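PDB 5I20: uncharacterized protein from Starkeya novella, which transports a broad range of amino acids across the cell inner membrane, among them L-threonine, L-methionine, L-lysine and L-glutamate. Local coordinates for residues 127-130 with 131-135; 212-215 with 216-220; 248-251 with 252-255. All blocks are in the same frame, centred on the assembly; numbering follows the deposited sequence.

Contact 1: residues 127-130 with 131-135; sequences MGLA and GTVVL
Gly131 sits one helical turn after Met127 and gives its N-H to Met127 O at 3.0 Å. Gly131 and Gly128 are both buried and carry no side chain, so neither adds bulk beyond the backbone where the helix is packed in. Thr132 follows and grips Gly128 O twice. Thr132 N lies 3.1 Å from Gly128 O and Thr132 OG1 2.9 Å from it, the two donors arriving from opposite faces of the carbonyl plane, the hydroxyl tilted 31° out of it. The torsion that makes this possible sets OG1 opposite the carbonyl carbon and beside the backbone N (chi1 -56°), so the hydroxyl is folded back along the helix and a buried polar group is satisfied by the helix itself. Threonine therefore suits an apolar, membrane-spanning place. Val133 N binds Leu129 O at 2.9 Å, while its CG2, the branch beside the backbone N, rests 3.3 Å from the same oxygen. Leu129 CD1 reaches that methyl group in a loose apolar contact at 4.4 Å; Val133 is on the surface, while Leu129 also packs on Leu100 and Tyr245. Val134 repeats the pattern: its N bonds Ala130 O at 3.2 Å, and CG2 lies 3.3 Å from Ala130 O. Leu135 turns instead to helix 246-258, packing on Pro248 and Thr252, while Ala130 and Val134 face helix 265-282. The run of i to i+4 bonds, with a threonine hydroxyl returned to the carbonyl four residues back, is typical of a transmembrane alpha-helix, here one within the first EamA-like sequence range of a DMT-superfamily transporter.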
ATOM      1  N   MET A 127       8.623  15.871  -1.983  1.00 37.74           N
ATOM      2  CA  MET A 127       9.818  15.429  -2.689  1.00 36.40           C
ATOM      3  C   MET A 127       9.668  13.979  -3.139  1.00 40.65           C
ATOM      4  O   MET A 127      10.102  13.608  -4.232  1.00 37.95           O
ATOM      5  CB  MET A 127      11.057  15.585  -1.801  1.00 35.31           C
ATOM      6  CG  MET A 127      11.417  17.030  -1.486  1.00 35.71           C
ATOM      7  SD  MET A 127      12.689  17.179  -0.210  1.00 39.72           S
ATOM      8  CE  MET A 127      14.090  16.406  -1.025  1.00 36.77           C
ATOM      9  N   GLY A 128       9.052  13.167  -2.284  1.00 34.39           N
ATOM     10  CA  GLY A 128       8.785  11.779  -2.609  1.00 34.27           C
ATOM     11  C   GLY A 128       7.782  11.651  -3.738  1.00 35.20           C
ATOM     12  O   GLY A 128       7.935  10.807  -4.621  1.00 36.12           O
ATOM     13  N   LEU A 129       6.749  12.489  -3.715  1.00 34.52           N
ATOM     14  CA  LEU A 129       5.774  12.511  -4.798  1.00 37.05           C
ATOM     15  C   LEU A 129       6.456  12.955  -6.085  1.00 38.83           C
ATOM     16  O   LEU A 129       6.177  12.426  -7.160  1.00 38.38           O
ATOM     17  CB  LEU A 129       4.596  13.433  -4.475  1.00 33.76           C
ATOM     18  CG  LEU A 129       3.561  13.574  -5.600  1.00 36.81           C
ATOM     19  CD1 LEU A 129       2.969  12.216  -5.970  1.00 34.18           C
ATOM     20  CD2 LEU A 129       2.457  14.559  -5.233  1.00 34.01           C
ATOM     21  N   ALA A 130       7.362  13.923  -5.961  1.00 41.09           N
ATOM     22  CA  ALA A 130       8.115  14.426  -7.107  1.00 41.50           C
ATOM     23  C   ALA A 130       8.930  13.312  -7.769  1.00 38.71           C
ATOM     24  O   ALA A 130       8.998  13.225  -8.998  1.00 41.02           O
ATOM     25  CB  ALA A 130       9.026  15.564  -6.680  1.00 35.41           C
ATOM     26  N   GLY A 131       9.544  12.465  -6.949  1.00 35.36           N
ATOM     27  CA  GLY A 131      10.338  11.360  -7.452  1.00 38.93           C
ATOM     28  C   GLY A 131       9.469  10.328  -8.145  1.00 35.86           C
ATOM     29  O   GLY A 131       9.860   9.748  -9.156  1.00 38.15           O
ATOM     30  N   THR A 132       8.280  10.110  -7.596  1.00 35.27           N
ATOM     31  CA  THR A 132       7.332   9.157  -8.151  1.00 38.89           C
ATOM     32  C   THR A 132       6.833   9.625  -9.517  1.00 41.55           C
ATOM     33  O   THR A 132       6.688   8.820 -10.437  1.00 36.70           O
ATOM     34  CB  THR A 132       6.139   8.945  -7.195  1.00 37.03           C
ATOM     35  OG1 THR A 132       6.629   8.528  -5.917  1.00 35.54           O
ATOM     36  CG2 THR A 132       5.192   7.885  -7.728  1.00 42.25           C
ATOM     37  N   VAL A 133       6.585  10.927  -9.644  1.00 43.62           N
ATOM     38  CA  VAL A 133       6.158  11.519 -10.910  1.00 36.47           C
ATOM     39  C   VAL A 133       7.212  11.335 -12.004  1.00 38.45           C
ATOM     40  O   VAL A 133       6.894  10.952 -13.133  1.00 38.24           O
ATOM     41  CB  VAL A 133       5.847  13.026 -10.753  1.00 36.39           C
ATOM     42  CG1 VAL A 133       5.675  13.694 -12.113  1.00 37.35           C
ATOM     43  CG2 VAL A 133       4.608  13.228  -9.897  1.00 35.74           C
ATOM     44  N   VAL A 134       8.467  11.615 -11.665  1.00 37.52           N
ATOM     45  CA  VAL A 134       9.569  11.436 -12.609  1.00 42.96           C
ATOM     46  C   VAL A 134       9.693   9.973 -13.023  1.00 41.18           C
ATOM     47  O   VAL A 134       9.895   9.662 -14.194  1.00 43.92           O
ATOM     48  CB  VAL A 134      10.914  11.898 -12.011  1.00 49.84           C
ATOM     49  CG1 VAL A 134      12.067  11.556 -12.945  1.00 54.57           C
ATOM     50  CG2 VAL A 134      10.887  13.383 -11.742  1.00 49.91           C
ATOM     51  N   LEU A 135       9.552   9.082 -12.049  1.00 42.71           N
ATOM     52  CA  LEU A 135       9.753   7.659 -12.272  1.00 43.12           C
ATOM     53  C   LEU A 135       8.666   7.061 -13.162  1.00 43.03           C
ATOM     54  O   LEU A 135       8.959   6.482 -14.207  1.00 40.31           O
ATOM     55  CB  LEU A 135       9.807   6.924 -10.929  1.00 43.52           C
ATOM     56  CG  LEU A 135      10.346   5.495 -10.920  1.00 48.62           C
ATOM     57  CD1 LEU A 135      11.698   5.423 -11.605  1.00 50.66           C
ATOM     58  CD2 LEU A 135      10.446   5.002  -9.487  1.00 51.31           C
TER

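Contact 2: residues 212-215 with 216-220; sequences AVVA and LGIGP
Val214 and Ile218 lie side by side one turn apart, pointing the same way, on a transmembrane alpha-helix within the second EamA-like sequence range that widens into a pi-type turn and kinks at Pro220. Val214 CG1 meets Ile218 CD1 at 3.7 Å. The isoleucine gets there because its CG1 stands beside the backbone N (chi1 -58°) and the chain then runs on extended, which also brings CG1 to 3.2 Å from Val214 O. Branched, apolar side chains suit this outer flank of the helix. Leu216 has a similar first torsion (chi1 -68°), with CG beside the backbone N: CG settles 3.3 Å from Ala212 O, the carbonyl that its own N-H binds, and the isobutyl end packs on Leu20 and Ala23 of helix 20-27. Gly217 and Gly219 are both buried, and glycine is fitting at the second for a plain steric reason, since a CB there would collide with the proline ring. Pro220 has no N-H to give, so regular bonding breaks at this point; its carbonyl oxygen accepts a hydrogen bond from Trp17 NE1. Ala215 O still receives Gly219 N at 2.9 Å, and the ring carbon Pro220 CD comes to 3.3 Å from that same oxygen.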
ATOM      1  N   ALA A 212       3.909 -17.590  -7.214  1.00 73.13           N
ATOM      2  CA  ALA A 212       3.837 -16.143  -7.074  1.00 66.14           C
ATOM      3  C   ALA A 212       2.639 -15.759  -6.215  1.00 67.94           C
ATOM      4  O   ALA A 212       2.717 -14.845  -5.394  1.00 70.57           O
ATOM      5  CB  ALA A 212       3.751 -15.476  -8.435  1.00 62.96           C
ATOM      6  N   VAL A 213       1.532 -16.466  -6.417  1.00 64.81           N
ATOM      7  CA  VAL A 213       0.322 -16.250  -5.636  1.00 59.35           C
ATOM      8  C   VAL A 213       0.603 -16.428  -4.147  1.00 60.19           C
ATOM      9  O   VAL A 213       0.217 -15.594  -3.328  1.00 58.95           O
ATOM     10  CB  VAL A 213      -0.806 -17.209  -6.064  1.00 55.38           C
ATOM     11  CG1 VAL A 213      -2.010 -17.066  -5.147  1.00 52.36           C
ATOM     12  CG2 VAL A 213      -1.197 -16.957  -7.511  1.00 55.85           C
ATOM     13  N   VAL A 214       1.289 -17.515  -3.808  1.00 60.62           N
ATOM     14  CA  VAL A 214       1.617 -17.806  -2.417  1.00 62.04           C
ATOM     15  C   VAL A 214       2.561 -16.752  -1.838  1.00 66.14           C
ATOM     16  O   VAL A 214       2.410 -16.338  -0.690  1.00 66.99           O
ATOM     17  CB  VAL A 214       2.249 -19.205  -2.274  1.00 58.78           C
ATOM     18  CG1 VAL A 214       2.590 -19.495  -0.822  1.00 54.09           C
ATOM     19  CG2 VAL A 214       1.305 -20.263  -2.817  1.00 63.39           C
ATOM     20  N   ALA A 215       3.526 -16.314  -2.643  1.00 67.09           N
ATOM     21  CA  ALA A 215       4.478 -15.292  -2.218  1.00 61.95           C
ATOM     22  C   ALA A 215       3.767 -13.985  -1.891  1.00 60.11           C
ATOM     23  O   ALA A 215       4.046 -13.351  -0.872  1.00 56.02           O
ATOM     24  CB  ALA A 215       5.530 -15.065  -3.290  1.00 60.06           C
ATOM     25  N   LEU A 216       2.848 -13.589  -2.767  1.00 58.67           N
ATOM     26  CA  LEU A 216       2.043 -12.394  -2.552  1.00 58.15           C
ATOM     27  C   LEU A 216       1.208 -12.528  -1.283  1.00 61.41           C
ATOM     28  O   LEU A 216       1.081 -11.582  -0.509  1.00 64.27           O
ATOM     29  CB  LEU A 216       1.131 -12.135  -3.753  1.00 56.53           C
ATOM     30  CG  LEU A 216       1.780 -11.734  -5.079  1.00 59.33           C
ATOM     31  CD1 LEU A 216       0.721 -11.570  -6.161  1.00 57.97           C
ATOM     32  CD2 LEU A 216       2.582 -10.452  -4.919  1.00 62.68           C
ATOM     33  N   GLY A 217       0.648 -13.716  -1.074  1.00 61.11           N
ATOM     34  CA  GLY A 217      -0.207 -13.972   0.071  1.00 60.03           C
ATOM     35  C   GLY A 217       0.521 -13.933   1.401  1.00 58.82           C
ATOM     36  O   GLY A 217      -0.014 -13.440   2.392  1.00 57.16           O
ATOM     37  N   ILE A 218       1.742 -14.455   1.426  1.00 55.61           N
ATOM     38  CA  ILE A 218       2.527 -14.496   2.655  1.00 58.73           C
ATOM     39  C   ILE A 218       3.212 -13.157   2.942  1.00 60.29           C
ATOM     40  O   ILE A 218       3.211 -12.684   4.076  1.00 61.92           O
ATOM     41  CB  ILE A 218       3.595 -15.606   2.601  1.00 58.42           C
ATOM     42  CG1 ILE A 218       2.936 -16.968   2.372  1.00 62.25           C
ATOM     43  CG2 ILE A 218       4.414 -15.628   3.882  1.00 60.77           C
ATOM     44  CD1 ILE A 218       3.914 -18.121   2.352  1.00 65.76           C
ATOM     45  N   GLY A 219       3.785 -12.548   1.910  1.00 60.25           N
ATOM     46  CA  GLY A 219       4.569 -11.337   2.074  1.00 57.64           C
ATOM     47  C   GLY A 219       3.780 -10.041   2.049  1.00 57.75           C
ATOM     48  O   GLY A 219       3.395  -9.525   3.100  1.00 60.05           O
ATOM     49  N   PRO A 220       3.538  -9.502   0.844  1.00 56.82           N
ATOM     50  CA  PRO A 220       2.833  -8.229   0.635  1.00 57.16           C
ATOM     51  C   PRO A 220       1.411  -8.199   1.201  1.00 62.26           C
ATOM     52  O   PRO A 220       0.749  -7.163   1.123  1.00 57.19           O
ATOM     53  CB  PRO A 220       2.806  -8.098  -0.891  1.00 57.09           C
ATOM     54  CG  PRO A 220       3.976  -8.890  -1.356  1.00 53.06           C
ATOM     55  CD  PRO A 220       4.045 -10.059  -0.421  1.00 57.32           C
TER

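Contact 3: residues 248-251 with 252-255; sequences PVLS and TLLL
A transmembrane alpha-helix that begins close to a proline and carries a threonine bonded back to its own backbone is the setting here, within the second EamA-like sequence range of the transporter. Thr252 makes two hydrogen bonds to Pro248 O, from OG1 at 3.0 Å and from its backbone N at 3.1 Å. They come from opposite faces of the carbonyl plane, the hydroxyl tilted 22° from it and the amide 32°. The hydroxyl reaches back because OG1 lies beside the backbone N, opposite the carbonyl carbon (chi1 -55°), while CG2 lies anti to the backbone N, beside the carbonyl carbon. A valine here would keep the shape but would probably leave Pro248 O with the amide alone, without its second donor. Pro248 probably costs the helix little, because it is the third residue of helix 246-258, where an N-H would have no carbonyl of a preceding turn to bond, while its own carbonyl still serves the next turn. The ring packs on Thr132 of helix 119-136.

On another flank the leucines carry the packing. Leu253 binds Val249 O through its N at 2.9 Å and lies alongside Val249, CD1 to CG1 at 4.2 Å; the same CD1 meets Leu250 CD2 at 4.1 Å, where the two leucine side chains pass each other at a slant. One methyl group thus spans two neighbours of the preceding turn, a use for which a long, flexible leucine is well suited, and a bound monoolein lies about 5 Å from the Leu253 side chain. Ser251 OG makes a weak hydrogen bond to Ser18 O, a tie to the loop between helices 3-17 and 20-27. Ser251 O takes Leu255 N at 3.2 Å, and Leu255 CG stands 3.4 Å from that oxygen.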
ATOM      1  N   PRO A 248       7.874   2.996  -4.796  1.00 43.21           N
ATOM      2  CA  PRO A 248       8.082   3.018  -6.253  1.00 36.80           C
ATOM      3  C   PRO A 248       9.552   2.946  -6.659  1.00 40.86           C
ATOM      4  O   PRO A 248       9.880   2.292  -7.648  1.00 44.81           O
ATOM      5  CB  PRO A 248       7.478   4.361  -6.674  1.00 35.76           C
ATOM      6  CG  PRO A 248       6.474   4.663  -5.616  1.00 40.35           C
ATOM      7  CD  PRO A 248       7.094   4.165  -4.348  1.00 41.89           C
ATOM      8  N   VAL A 249      10.422   3.608  -5.902  1.00 42.95           N
ATOM      9  CA  VAL A 249      11.852   3.600  -6.199  1.00 40.71           C
ATOM     10  C   VAL A 249      12.463   2.225  -5.962  1.00 39.83           C
ATOM     11  O   VAL A 249      13.195   1.705  -6.804  1.00 44.57           O
ATOM     12  CB  VAL A 249      12.610   4.641  -5.350  1.00 41.77           C
ATOM     13  CG1 VAL A 249      14.109   4.515  -5.572  1.00 39.88           C
ATOM     14  CG2 VAL A 249      12.134   6.042  -5.683  1.00 40.49           C
ATOM     15  N   LEU A 250      12.165   1.640  -4.807  1.00 38.30           N
ATOM     16  CA  LEU A 250      12.669   0.316  -4.480  1.00 41.44           C
ATOM     17  C   LEU A 250      12.122  -0.718  -5.460  1.00 42.71           C
ATOM     18  O   LEU A 250      12.819  -1.660  -5.830  1.00 40.71           O
ATOM     19  CB  LEU A 250      12.306  -0.057  -3.041  1.00 46.37           C
ATOM     20  CG  LEU A 250      13.090   0.677  -1.948  1.00 48.15           C
ATOM     21  CD1 LEU A 250      12.521   0.378  -0.574  1.00 52.99           C
ATOM     22  CD2 LEU A 250      14.568   0.308  -2.004  1.00 42.70           C
ATOM     23  N   SER A 251      10.875  -0.526  -5.885  1.00 38.99           N
ATOM     24  CA  SER A 251      10.245  -1.423  -6.849  1.00 45.57           C
ATOM     25  C   SER A 251      11.021  -1.447  -8.161  1.00 40.43           C
ATOM     26  O   SER A 251      11.314  -2.512  -8.703  1.00 41.50           O
ATOM     27  CB  SER A 251       8.794  -1.007  -7.101  1.00 43.12           C
ATOM     28  OG  SER A 251       8.139  -1.905  -7.979  1.00 47.47           O
ATOM     29  N   THR A 252      11.365  -0.263  -8.658  1.00 42.92           N
ATOM     30  CA  THR A 252      12.126  -0.143  -9.894  1.00 42.07           C
ATOM     31  C   THR A 252      13.539  -0.700  -9.734  1.00 49.74           C
ATOM     32  O   THR A 252      14.059  -1.353 -10.640  1.00 53.68           O
ATOM     33  CB  THR A 252      12.206   1.321 -10.360  1.00 43.63           C
ATOM     34  OG1 THR A 252      10.882   1.858 -10.472  1.00 44.51           O
ATOM     35  CG2 THR A 252      12.906   1.417 -11.706  1.00 41.99           C
ATOM     36  N   LEU A 253      14.154  -0.443  -8.583  1.00 47.05           N
ATOM     37  CA  LEU A 253      15.477  -0.989  -8.288  1.00 49.79           C
ATOM     38  C   LEU A 253      15.471  -2.519  -8.318  1.00 45.29           C
ATOM     39  O   LEU A 253      16.447  -3.139  -8.737  1.00 45.36           O
ATOM     40  CB  LEU A 253      15.980  -0.498  -6.926  1.00 48.71           C
ATOM     41  CG  LEU A 253      16.437   0.961  -6.809  1.00 52.68           C
ATOM     42  CD1 LEU A 253      16.748   1.315  -5.360  1.00 53.81           C
ATOM     43  CD2 LEU A 253      17.650   1.214  -7.687  1.00 55.97           C
ATOM     44  N   LEU A 254      14.372  -3.122  -7.875  1.00 43.41           N
ATOM     45  CA  LEU A 254      14.255  -4.578  -7.872  1.00 49.46           C
ATOM     46  C   LEU A 254      14.207  -5.121  -9.291  1.00 48.64           C
ATOM     47  O   LEU A 254      14.877  -6.101  -9.610  1.00 49.38           O
ATOM     48  CB  LEU A 254      13.015  -5.025  -7.099  1.00 55.22           C
ATOM     49  CG  LEU A 254      13.147  -5.106  -5.579  1.00 63.14           C
ATOM     50  CD1 LEU A 254      11.822  -5.516  -4.951  1.00 64.53           C
ATOM     51  CD2 LEU A 254      14.251  -6.081  -5.193  1.00 63.83           C
ATOM     52  N   LEU A 255      13.408  -4.476 -10.136  1.00 47.66           N
ATOM     53  CA  LEU A 255      13.281  -4.867 -11.534  1.00 46.04           C
ATOM     54  C   LEU A 255      14.601  -4.714 -12.285  1.00 54.62           C
ATOM     55  O   LEU A 255      14.937  -5.543 -13.133  1.00 51.99           O
ATOM     56  CB  LEU A 255      12.190  -4.044 -12.220  1.00 47.82           C
ATOM     57  CG  LEU A 255      10.777  -4.192 -11.654  1.00 47.70           C
ATOM     58  CD1 LEU A 255       9.802  -3.324 -12.428  1.00 43.61           C
ATOM     59  CD2 LEU A 255      10.341  -5.650 -11.682  1.00 46.39           C
TER

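In the fold
From the N terminus the three contacts follow in series, none enclosing or crossing another, and each joins consecutive turns of one helix without closing a long loop. Contact 1 lies in helix 119-136, within the first EamA-like range; contact 2, in helix 209-221, and contact 3, in helix 246-258, share the second. Contacts 1 and 3 touch, their centres about 13 Å apart: Leu135 CD2 packs 3.3 Å from Thr252 OG1, joining helices of different EamA-like ranges. Contact 2 stands apart, its nearest atoms about 17 Å from contact 1 and about 9 Å from contact 3, and packs against helices 20-27 and 32-53. All belong to the basket-shaped fold around the central substrate cavity.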